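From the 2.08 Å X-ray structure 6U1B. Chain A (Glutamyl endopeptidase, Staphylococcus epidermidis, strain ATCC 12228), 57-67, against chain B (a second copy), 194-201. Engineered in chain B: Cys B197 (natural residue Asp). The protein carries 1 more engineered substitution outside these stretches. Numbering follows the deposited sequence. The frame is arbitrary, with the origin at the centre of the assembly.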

# COMPACT_ATOMS: atom_id res chain seq x y z
N ASN A 57 -0.91 4.15 -8.85
CA ASN A 57 -0.08 3.71 -7.73
C ASN A 57 0.94 2.67 -8.18
O ASN A 57 0.70 1.91 -9.12
CB ASN A 57 -0.92 3.10 -6.60
CG ASN A 57 -1.90 4.09 -5.98
OD1 ASN A 57 -2.98 3.69 -5.53
ND2 ASN A 57 -1.54 5.38 -5.96
N LYS A 58 2.09 2.64 -7.48
CA LYS A 58 2.99 1.49 -7.58
C LYS A 58 2.25 0.18 -7.33
O LYS A 58 2.43 -0.80 -8.07
CB LYS A 58 4.15 1.62 -6.58
CG LYS A 58 5.29 2.55 -7.00
CD LYS A 58 6.12 2.91 -5.77
CE LYS A 58 7.33 3.74 -6.13
NZ LYS A 58 7.90 4.40 -4.93
N HIS A 59 1.41 0.13 -6.29
CA HIS A 59 0.78 -1.15 -5.96
C HIS A 59 -0.29 -1.53 -6.97
O HIS A 59 -0.68 -2.71 -7.03
CB HIS A 59 0.22 -1.16 -4.51
CG HIS A 59 -1.10 -0.46 -4.35
ND1 HIS A 59 -1.22 0.81 -3.83
CD2 HIS A 59 -2.37 -0.88 -4.60
CE1 HIS A 59 -2.49 1.16 -3.79
NE2 HIS A 59 -3.21 0.15 -4.25
N VAL A 60 -0.75 -0.59 -7.79
CA VAL A 60 -1.68 -0.93 -8.87
C VAL A 60 -0.94 -1.59 -10.03
O VAL A 60 -1.29 -2.69 -10.46
CB VAL A 60 -2.47 0.30 -9.35
CG1 VAL A 60 -3.15 0.01 -10.69
CG2 VAL A 60 -3.52 0.70 -8.34
N VAL A 61 0.08 -0.91 -10.58
CA VAL A 61 0.80 -1.50 -11.72
C VAL A 61 1.45 -2.83 -11.35
O VAL A 61 1.69 -3.66 -12.23
CB VAL A 61 1.84 -0.52 -12.29
CG1 VAL A 61 1.15 0.70 -12.90
CG2 VAL A 61 2.85 -0.10 -11.23
N ASN A 62 1.73 -3.05 -10.06
CA ASN A 62 2.31 -4.32 -9.59
C ASN A 62 1.49 -5.51 -10.03
O ASN A 62 2.04 -6.61 -10.18
CB ASN A 62 2.42 -4.34 -8.06
CG ASN A 62 3.67 -3.68 -7.55
OD1 ASN A 62 4.54 -3.26 -8.32
ND2 ASN A 62 3.77 -3.57 -6.23
N GLY A 63 0.18 -5.33 -10.23
CA GLY A 63 -0.66 -6.43 -10.63
C GLY A 63 -0.25 -7.06 -11.94
O GLY A 63 -0.61 -8.21 -12.20
N ALA A 64 0.48 -6.33 -12.78
CA ALA A 64 0.98 -6.83 -14.05
C ALA A 64 2.18 -7.74 -13.88
O ALA A 64 2.66 -8.29 -14.89
CB ALA A 64 1.36 -5.66 -14.96
N LYS A 65 2.70 -7.90 -12.66
CA LYS A 65 3.85 -8.76 -12.39
C LYS A 65 5.03 -8.44 -13.30
O LYS A 65 5.70 -9.32 -13.83
CB LYS A 65 3.45 -10.24 -12.51
CG LYS A 65 2.34 -10.65 -11.54
CD LYS A 65 2.21 -12.16 -11.42
CE LYS A 65 1.00 -12.56 -10.59
NZ LYS A 65 0.84 -14.03 -10.48
N GLY A 66 5.29 -7.14 -13.48
CA GLY A 66 6.45 -6.67 -14.21
C GLY A 66 6.24 -6.45 -15.69
O GLY A 66 7.10 -5.84 -16.34
N ASN A 67 5.13 -6.93 -16.25
CA ASN A 67 4.88 -6.83 -17.69
C ASN A 67 3.81 -5.78 -18.00
O ASN A 67 2.61 -6.08 -17.88
CB ASN A 67 4.45 -8.20 -18.23
CG ASN A 67 4.07 -8.16 -19.71
OD1 ASN A 67 4.19 -7.13 -20.39
ND2 ASN A 67 3.64 -9.30 -20.23
N GLY B 194 5.63 -3.87 0.95
CA GLY B 194 5.32 -3.96 -0.47
C GLY B 194 6.52 -4.09 -1.39
O GLY B 194 7.50 -4.74 -1.05
N GLY B 195 6.45 -3.47 -2.57
CA GLY B 195 7.53 -3.54 -3.53
C GLY B 195 7.11 -2.92 -4.84
O GLY B 195 6.00 -2.41 -4.99
N VAL B 196 8.04 -2.96 -5.80
CA VAL B 196 7.81 -2.53 -7.17
C VAL B 196 8.21 -3.69 -8.07
O VAL B 196 9.39 -4.05 -8.15
CB VAL B 196 8.61 -1.26 -7.52
CG1 VAL B 196 8.57 -1.01 -9.03
CG2 VAL B 196 8.05 -0.05 -6.76
N CYS B 197 7.23 -4.30 -8.73
CA CYS B 197 7.51 -5.53 -9.48
C CYS B 197 8.06 -5.21 -10.88
O CYS B 197 7.58 -4.29 -11.53
CB CYS B 197 6.24 -6.38 -9.59
SG CYS B 197 5.43 -6.80 -8.00
N ASN B 198 9.10 -5.92 -11.32
CA ASN B 198 9.87 -6.84 -10.50
C ASN B 198 11.26 -6.26 -10.26
O ASN B 198 12.26 -6.81 -10.72
CB ASN B 198 10.00 -8.21 -11.19
CG ASN B 198 8.70 -8.96 -11.24
OD1 ASN B 198 7.97 -9.03 -10.25
ND2 ASN B 198 8.40 -9.56 -12.39
N LYS B 199 11.33 -5.14 -9.53
CA LYS B 199 12.59 -4.46 -9.30
C LYS B 199 13.13 -4.70 -7.90
O LYS B 199 14.33 -4.91 -7.73
CB LYS B 199 12.45 -2.96 -9.52
CG LYS B 199 11.67 -2.57 -10.76
CD LYS B 199 12.31 -3.11 -12.02
CE LYS B 199 13.46 -2.23 -12.50
NZ LYS B 199 13.39 -2.06 -13.98
N TYR B 200 12.24 -4.66 -6.91
CA TYR B 200 12.63 -4.69 -5.51
C TYR B 200 11.37 -4.85 -4.66
O TYR B 200 10.26 -4.64 -5.14
CB TYR B 200 13.39 -3.43 -5.10
CG TYR B 200 12.64 -2.11 -5.19
CD1 TYR B 200 11.69 -1.74 -4.23
CD2 TYR B 200 12.91 -1.20 -6.22
CE1 TYR B 200 11.01 -0.51 -4.30
CE2 TYR B 200 12.23 0.03 -6.30
CZ TYR B 200 11.29 0.37 -5.33
OH TYR B 200 10.64 1.58 -5.40
N ASN B 201 11.58 -5.24 -3.41
CA ASN B 201 10.54 -5.19 -2.39
C ASN B 201 10.95 -4.18 -1.33
O ASN B 201 12.13 -3.81 -1.22
CB ASN B 201 10.27 -6.59 -1.82
CG ASN B 201 9.49 -7.46 -2.79
OD1 ASN B 201 8.52 -7.00 -3.40
ND2 ASN B 201 9.93 -8.71 -2.99
O HOH W 1 9.06 2.25 -3.47
O HOH W 2 5.43 -2.76 -11.11

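The contact joins a short helix of chain A beginning at Lys A58, the 3-10 segment 62-64 after it and the type I' turn from Ala A64 to Asn A67 to a tight loop of chain B, closed where Val B196 N bonds Tyr B200 O (2.9 Å). The backbones come nearest at Gly A66 and Cys B197, whose CA atoms lie 5.0 Å apart.

Asn A62 is the polar centre. Its chi1 of -85° (m) brings the amide nearer chain B although CA-to-CB points sideways, and chi2 of -4° sets the amide to read the backbone with both ends in near-linear bonds: Asn A62 ND2 donates to Gly B195 O (2.8 Å, 176°), while OD1 accepts from Cys B197 N (2.9 Å, 169°). Water 2 donates to Asn A62 OD1 (3.0 Å) and Cys B197 O (2.7 Å), giving OD1 a second donor.

The engineered Cys B197 (natural residue Asp) points toward chain A with chi1 -55° (m), placing SG 3.6 Å from Asn A62 CG; it is covalently bonded to a group elsewhere in the structure.

Lys A58 starts at chi1 -80° (m) and then runs extended, chi2 to chi4 all t. The aliphatic chain thus passes Val B196: Lys A58 CD lies 3.7 Å from Val B196 CG2, an apolar contact, and the ammonium reaches beyond it. Lys A58 NZ and Tyr B200 OH are 4.0 Å apart, too far for a direct hydrogen bond; water 1 bridges them, accepting from Lys A58 NZ at 2.8 Å and lying 2.6 Å from Tyr B200 OH.

Facing the chain A turn, Asn B198, following a cis peptide, has its CA-to-CB bond sideways, yet with chi1 -70° (m) and chi2 -44° the end of the side chain comes nearer, and ND2 makes a weak bond to Lys A65 O (3.1 Å, 122°). Gly A66 leaves room for that amide: an ideal CB would lie 2.6 Å from Asn B198 ND2. Its phi/psi of 91/-12 independently calls for glycine.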